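Local atomic coordinates of betainyl-CoA thiolase (Pseudomonas putida, PDB entry 2HLJ), a protein that probably acts on acyl-CoA thioesters, perhaps betainyl-CoA, as a hotdog-fold thioesterase or acyltransferase. Residues V76-Q81 with H94-A99; K88-Y93 with Q110-V115. One frame throughout, in Å; residues are numbered along the deposited sequence. Where two conformers were deposited one is given.

Contact 1. Residues V76-Q81 with H94-A99; sequences VWVQTQ and HSLHRA
W77 and H97 face each other as a hydrogen-bonded pair of antiparallel strands, their side chains crossing at about a right angle. With CG of W77 set between the backbone N and the carbonyl carbon (chi1 70°), CB of H97, not its ring, covers one indole face toward the rim, 3.4 Å from CE2 of W77. The rings, 9° from parallel, are offset, with little of one above the other. What stacks on the H97 imidazole is the amide of Q79, tilted 13° from it, with OE1 above the ring centre and CD of Q79 3.4 Å from NE2 of H97. That same OE1 takes a nearly straight bond in the indole plane from NE1 of W77 (3.0 Å), which fixes the amide's rotation. At its edge, NE2 of H97 is hydrogen-bonded to OG of S95 at 2.6 Å, and one water joins this hydroxyl to O of Q79, weakly there. An alanine in place of W77 would probably leave OE1 of Q79 without its donor, the amide freer to turn and CB of H97 uncovered. On the opposite face, that of V78 and L96, OG1 of T80 is hydrogen-bonded to ND1 of H94 (2.8 Å) and to OG1 of T7, and NE2 of H94 to OG1 of T36. Both imidazoles are held through ring nitrogens, so their tautomers are likely to be coupled to neighbouring hydroxyls.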
loop_
_atom_site.group_PDB
_atom_site.type_symbol
_atom_site.label_atom_id
_atom_site.label_comp_id
_atom_site.label_asym_id
_atom_site.label_seq_id
_atom_site.Cartn_x
_atom_site.Cartn_y
_atom_site.Cartn_z
ATOM N N VAL A 76 14.504 11.393 1.110
ATOM C CA VAL A 76 13.513 11.057 2.105
ATOM C C VAL A 76 14.072 9.994 3.031
ATOM O O VAL A 76 15.005 9.280 2.673
ATOM C CB VAL A 76 12.162 10.573 1.467
ATOM C CG1 VAL A 76 11.504 11.688 0.626
ATOM C CG2 VAL A 76 12.322 9.251 0.658
ATOM N N TRP A 77 13.482 9.893 4.214
ATOM C CA TRP A 77 13.808 8.840 5.156
ATOM C C TRP A 77 12.563 8.322 5.843
ATOM O O TRP A 77 11.536 9.017 5.927
ATOM C CB TRP A 77 14.840 9.307 6.220
ATOM C CG TRP A 77 14.385 10.283 7.228
ATOM C CD1 TRP A 77 13.739 10.009 8.414
ATOM C CD2 TRP A 77 14.577 11.698 7.200
ATOM N NE1 TRP A 77 13.512 11.175 9.099
ATOM C CE2 TRP A 77 14.001 12.225 8.369
ATOM C CE3 TRP A 77 15.161 12.584 6.281
ATOM C CZ2 TRP A 77 13.984 13.595 8.646
ATOM C CZ3 TRP A 77 15.155 13.935 6.572
ATOM C CH2 TRP A 77 14.552 14.425 7.732
ATOM N N VAL A 78 12.684 7.100 6.366
ATOM C CA VAL A 78 11.600 6.463 7.102
ATOM C C VAL A 78 11.889 6.426 8.572
ATOM O O VAL A 78 12.982 6.043 8.972
ATOM C CB VAL A 78 11.382 5.001 6.606
ATOM C CG1 VAL A 78 10.149 4.403 7.227
ATOM C CG2 VAL A 78 11.301 4.969 5.107
ATOM N N GLN A 79 10.890 6.798 9.386
ATOM C CA GLN A 79 10.924 6.554 10.822
ATOM C C GLN A 79 9.999 5.389 11.147
ATOM O O GLN A 79 8.962 5.221 10.535
ATOM C CB GLN A 79 10.515 7.823 11.608
ATOM C CG GLN A 79 11.665 8.832 11.572
ATOM C CD GLN A 79 11.362 10.187 12.134
ATOM O OE1 GLN A 79 12.025 11.131 11.757
ATOM N NE2 GLN A 79 10.365 10.307 13.017
ATOM N N THR A 80 10.396 4.563 12.093
ATOM C CA THR A 80 9.684 3.312 12.332
ATOM C C THR A 80 9.481 3.143 13.834
ATOM O O THR A 80 10.415 3.332 14.611
ATOM C CB THR A 80 10.422 2.120 11.768
ATOM O OG1 THR A 80 10.696 2.297 10.353
ATOM C CG2 THR A 80 9.623 0.852 12.001
ATOM N N GLN A 81 8.252 2.850 14.226
ATOM C CA GLN A 81 7.925 2.456 15.612
ATOM C C GLN A 81 7.275 1.076 15.650
ATOM O O GLN A 81 6.483 0.693 14.755
ATOM C CB GLN A 81 6.968 3.429 16.242
ATOM C CG GLN A 81 7.437 4.843 16.250
ATOM C CD GLN A 81 6.567 5.732 17.148
ATOM O OE1 GLN A 81 6.297 5.389 18.286
ATOM N NE2 GLN A 81 6.160 6.888 16.626
ATOM N N HIS A 94 5.267 3.064 10.084
ATOM C CA HIS A 94 6.290 3.788 9.362
ATOM C C HIS A 94 5.770 5.174 9.019
ATOM O O HIS A 94 4.577 5.343 8.732
ATOM C CB HIS A 94 6.628 3.096 8.031
ATOM C CG HIS A 94 7.251 1.744 8.155
ATOM N ND1 HIS A 94 8.449 1.519 8.806
ATOM C CD2 HIS A 94 6.860 0.549 7.654
ATOM C CE1 HIS A 94 8.754 0.239 8.711
ATOM N NE2 HIS A 94 7.831 -0.362 7.980
ATOM N N SER A 95 6.648 6.168 9.063
ATOM C CA SER A 95 6.333 7.501 8.599
ATOM C C SER A 95 7.459 7.975 7.660
ATOM O O SER A 95 8.618 7.542 7.769
ATOM C CB SER A 95 6.070 8.468 9.766
ATOM O OG SER A 95 7.195 8.531 10.659
ATOM N N LEU A 96 7.091 8.793 6.687
ATOM C CA LEU A 96 8.024 9.261 5.669
ATOM C C LEU A 96 8.289 10.727 5.884
ATOM O O LEU A 96 7.373 11.492 6.146
ATOM C CB LEU A 96 7.494 9.037 4.254
ATOM C CG LEU A 96 8.486 9.238 3.085
ATOM C CD1 LEU A 96 9.575 8.182 3.024
ATOM C CD2 LEU A 96 7.733 9.321 1.766
ATOM N N HIS A 97 9.556 11.120 5.724
ATOM C CA HIS A 97 10.018 12.462 6.099
ATOM C C HIS A 97 11.019 13.006 5.089
ATOM O O HIS A 97 11.677 12.234 4.357
ATOM C CB HIS A 97 10.725 12.414 7.475
ATOM C CG HIS A 97 9.889 11.809 8.566
ATOM N ND1 HIS A 97 9.277 12.561 9.542
ATOM C CD2 HIS A 97 9.574 10.522 8.828
ATOM C CE1 HIS A 97 8.584 11.764 10.337
ATOM N NE2 HIS A 97 8.741 10.517 9.919
ATOM N N ARG A 98 11.153 14.338 5.097
ATOM C CA ARG A 98 12.213 15.050 4.373
ATOM C C ARG A 98 12.702 16.227 5.197
ATOM O O ARG A 98 11.991 16.706 6.077
ATOM C CB ARG A 98 11.735 15.549 3.017
ATOM C CG ARG A 98 10.695 16.655 3.053
ATOM C CD ARG A 98 10.317 17.030 1.620
ATOM N NE ARG A 98 9.334 18.112 1.520
ATOM C CZ ARG A 98 9.586 19.409 1.661
ATOM N NH1 ARG A 98 10.801 19.858 1.950
ATOM N NH2 ARG A 98 8.600 20.280 1.526
ATOM N N ALA A 99 13.923 16.683 4.912
ATOM C CA ALA A 99 14.510 17.822 5.649
ATOM C C ALA A 99 13.747 19.105 5.376
ATOM O O ALA A 99 13.281 19.345 4.248
ATOM C CB ALA A 99 15.989 18.002 5.268
HETATM O O HOH W 1 7.110 6.383 12.625
#

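Contact 2. Residues K88-Y93 with Q110-V115; sequences KRLHVY and QMLLHV
H91 turns one ring face to the selenomethionine M111, whose CE, in one of two conformers, sits 3.8 Å above the imidazole plane, toward the rim, in a CH-pi contact that is to that extent doubtful. In the plane of the ring, at its edge, the carbonyl O of Q110 lies 3.4 Å from CD2 of H91, and NE2 of H91 is bound by E109. In the same conformer the bends of M111 at chi2 (73°) and chi3 (69°) carry SE and then CE back toward the opposite strand, with SE 3.9 Å from CB of R89. The guanidinium of R89 has CG of its neighbour K88 over one face and forms a salt bridge with D86. CD1 of L113 fits beside both chains, 3.9 Å from CG of K88. P156, I153 and L155 of the second subunit pack on R89, H91 and M111 respectively, so this face belongs to the dimer contact. On the other face V92 and L112 cross at about a right angle, CG2 of V92 3.6 Å from CD1 of L112, and helix 25-43 packs there through M40, L29 and T36. Five backbone bonds join the strands, from H114 N to K88 O (2.8 Å) at one end to Q110 N to V92 O at the other. An antiparallel sheet with a long helix against one face is the hallmark of the hotdog fold of acyl-CoA thioesterases.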
loop_
_atom_site.group_PDB
_atom_site.type_symbol
_atom_site.label_atom_id
_atom_site.label_comp_id
_atom_site.label_asym_id
_atom_site.label_seq_id
_atom_site.Cartn_x
_atom_site.Cartn_y
_atom_site.Cartn_z
ATOM N N LYS A 88 4.039 -14.399 17.001
ATOM C CA LYS A 88 4.421 -14.482 15.595
ATOM C C LYS A 88 4.049 -13.290 14.704
ATOM O O LYS A 88 4.315 -13.328 13.487
ATOM C CB LYS A 88 3.871 -15.761 14.981
ATOM C CG LYS A 88 2.384 -15.831 14.914
ATOM C CD LYS A 88 1.910 -17.291 14.719
ATOM C CE LYS A 88 0.504 -17.336 14.127
ATOM N NZ LYS A 88 -0.029 -18.692 13.758
ATOM N N ARG A 89 3.488 -12.241 15.292
ATOM C CA ARG A 89 3.077 -11.055 14.529
ATOM C C ARG A 89 3.777 -9.814 15.037
ATOM O O ARG A 89 4.061 -9.715 16.195
ATOM C CB ARG A 89 1.550 -10.853 14.588
ATOM C CG ARG A 89 0.756 -11.770 13.641
ATOM C CD ARG A 89 -0.699 -11.905 14.074
ATOM N NE ARG A 89 -0.720 -12.675 15.293
ATOM C CZ ARG A 89 -0.917 -13.986 15.366
ATOM N NH1 ARG A 89 -1.208 -14.705 14.285
ATOM N NH2 ARG A 89 -0.844 -14.571 16.549
ATOM N N LEU A 90 4.106 -8.904 14.118
ATOM C CA LEU A 90 4.680 -7.624 14.472
ATOM C C LEU A 90 3.736 -6.507 14.008
ATOM O O LEU A 90 3.258 -6.537 12.889
ATOM C CB LEU A 90 6.059 -7.508 13.829
ATOM C CG LEU A 90 6.925 -6.306 14.173
ATOM C CD1 LEU A 90 7.177 -6.173 15.674
ATOM C CD2 LEU A 90 8.251 -6.399 13.388
ATOM N N HIS A 91 3.451 -5.554 14.897
ATOM C CA HIS A 91 2.580 -4.414 14.581
ATOM C C HIS A 91 3.498 -3.186 14.491
ATOM O O HIS A 91 4.148 -2.825 15.466
ATOM C CB HIS A 91 1.509 -4.311 15.660
ATOM C CG HIS A 91 0.436 -3.308 15.383
ATOM N ND1 HIS A 91 -0.443 -2.892 16.357
ATOM C CD2 HIS A 91 0.090 -2.642 14.253
ATOM C CE1 HIS A 91 -1.292 -2.021 15.837
ATOM N NE2 HIS A 91 -0.991 -1.853 14.562
ATOM N N VAL A 92 3.596 -2.591 13.307
ATOM C CA VAL A 92 4.555 -1.519 13.050
ATOM C C VAL A 92 3.937 -0.282 12.399
ATOM O O VAL A 92 2.864 -0.350 11.815
ATOM C CB VAL A 92 5.722 -2.009 12.151
ATOM C CG1 VAL A 92 6.415 -3.185 12.821
ATOM C CG2 VAL A 92 5.220 -2.402 10.787
ATOM N N TYR A 93 4.635 0.841 12.531
ATOM C CA TYR A 93 4.160 2.113 12.015
ATOM C C TYR A 93 5.346 2.789 11.390
ATOM O O TYR A 93 6.354 2.965 12.068
ATOM C CB TYR A 93 3.620 2.984 13.172
ATOM C CG TYR A 93 3.071 4.352 12.770
ATOM C CD1 TYR A 93 1.789 4.482 12.312
ATOM C CD2 TYR A 93 3.827 5.501 12.901
ATOM C CE1 TYR A 93 1.257 5.703 11.965
ATOM C CE2 TYR A 93 3.319 6.743 12.553
ATOM C CZ TYR A 93 2.017 6.830 12.077
ATOM O OH TYR A 93 1.426 8.031 11.769
ATOM N N GLN A 110 0.993 -1.239 9.821
ATOM C CA GLN A 110 1.043 -2.538 9.197
ATOM C C GLN A 110 1.092 -3.631 10.205
ATOM O O GLN A 110 1.627 -3.452 11.303
ATOM C CB GLN A 110 2.303 -2.679 8.339
ATOM C CG GLN A 110 2.615 -1.429 7.559
ATOM C CD GLN A 110 3.568 -1.687 6.453
ATOM O OE1 GLN A 110 4.344 -2.636 6.499
ATOM N NE2 GLN A 110 3.532 -0.841 5.449
HETATM N N MSE A 111 0.557 -4.772 9.801
HETATM C CA MSE A 111 0.669 -6.002 10.569
HETATM C C MSE A 111 1.390 -7.049 9.721
HETATM O O MSE A 111 1.006 -7.308 8.590
HETATM C CB MSE A 111 -0.726 -6.503 10.968
HETATM C CG MSE A 111 -0.694 -7.772 11.804
HETATM SE SE MSE A 111 -0.082 -7.406 13.588
HETATM C CE MSE A 111 -1.597 -6.376 14.228
ATOM N N LEU A 112 2.423 -7.653 10.287
ATOM C CA LEU A 112 3.285 -8.592 9.565
ATOM C C LEU A 112 3.327 -9.912 10.333
ATOM O O LEU A 112 3.257 -9.902 11.554
ATOM C CB LEU A 112 4.689 -8.002 9.465
ATOM C CG LEU A 112 4.839 -6.560 8.954
ATOM C CD1 LEU A 112 5.798 -5.813 9.777
ATOM C CD2 LEU A 112 5.322 -6.593 7.493
ATOM N N LEU A 113 3.367 -11.018 9.593
ATOM C CA LEU A 113 3.378 -12.382 10.116
ATOM C C LEU A 113 4.738 -13.005 9.874
ATOM O O LEU A 113 5.252 -12.961 8.734
ATOM C CB LEU A 113 2.321 -13.236 9.391
ATOM C CG LEU A 113 2.243 -14.726 9.767
ATOM C CD1 LEU A 113 1.859 -14.885 11.213
ATOM C CD2 LEU A 113 1.265 -15.474 8.890
ATOM N N HIS A 114 5.317 -13.589 10.928
ATOM C CA HIS A 114 6.561 -14.330 10.788
ATOM C C HIS A 114 6.202 -15.721 10.308
ATOM O O HIS A 114 5.406 -16.418 10.925
ATOM C CB HIS A 114 7.344 -14.372 12.108
ATOM C CG HIS A 114 8.700 -15.022 12.014
ATOM N ND1 HIS A 114 9.149 -15.921 12.954
ATOM C CD2 HIS A 114 9.716 -14.875 11.123
ATOM C CE1 HIS A 114 10.373 -16.323 12.632
ATOM N NE2 HIS A 114 10.742 -15.703 11.528
ATOM N N VAL A 115 6.802 -16.123 9.206
ATOM C CA VAL A 115 6.422 -17.371 8.541
ATOM C C VAL A 115 7.585 -18.348 8.533
ATOM O O VAL A 115 8.721 -17.962 8.380
ATOM C CB VAL A 115 5.900 -17.146 7.087
ATOM C CG1 VAL A 115 4.748 -16.191 7.084
ATOM C CG2 VAL A 115 6.983 -16.639 6.173
#

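From the N terminus the chain runs through strand 6-11, helix 25-43 and strand 57-66 before entering strand 75-85, which supplies 76-81. After the turn, strand 89-98 gives first 88-93 to contact 2 and then 94-99 to contact 1, so contact 1 closes the hairpin of strands 75-85 and 89-98. Contact 2 closes the next loop when strand 104-114 returns with 110-115. The segments alternate along the chain, so the contacts cross rather than nest. Sharing strand 89-98, they tie three neighbouring strands together; their centres lie about 19 Å apart, and Q81 N probably hydrogen-bonds to Y93 O where they meet.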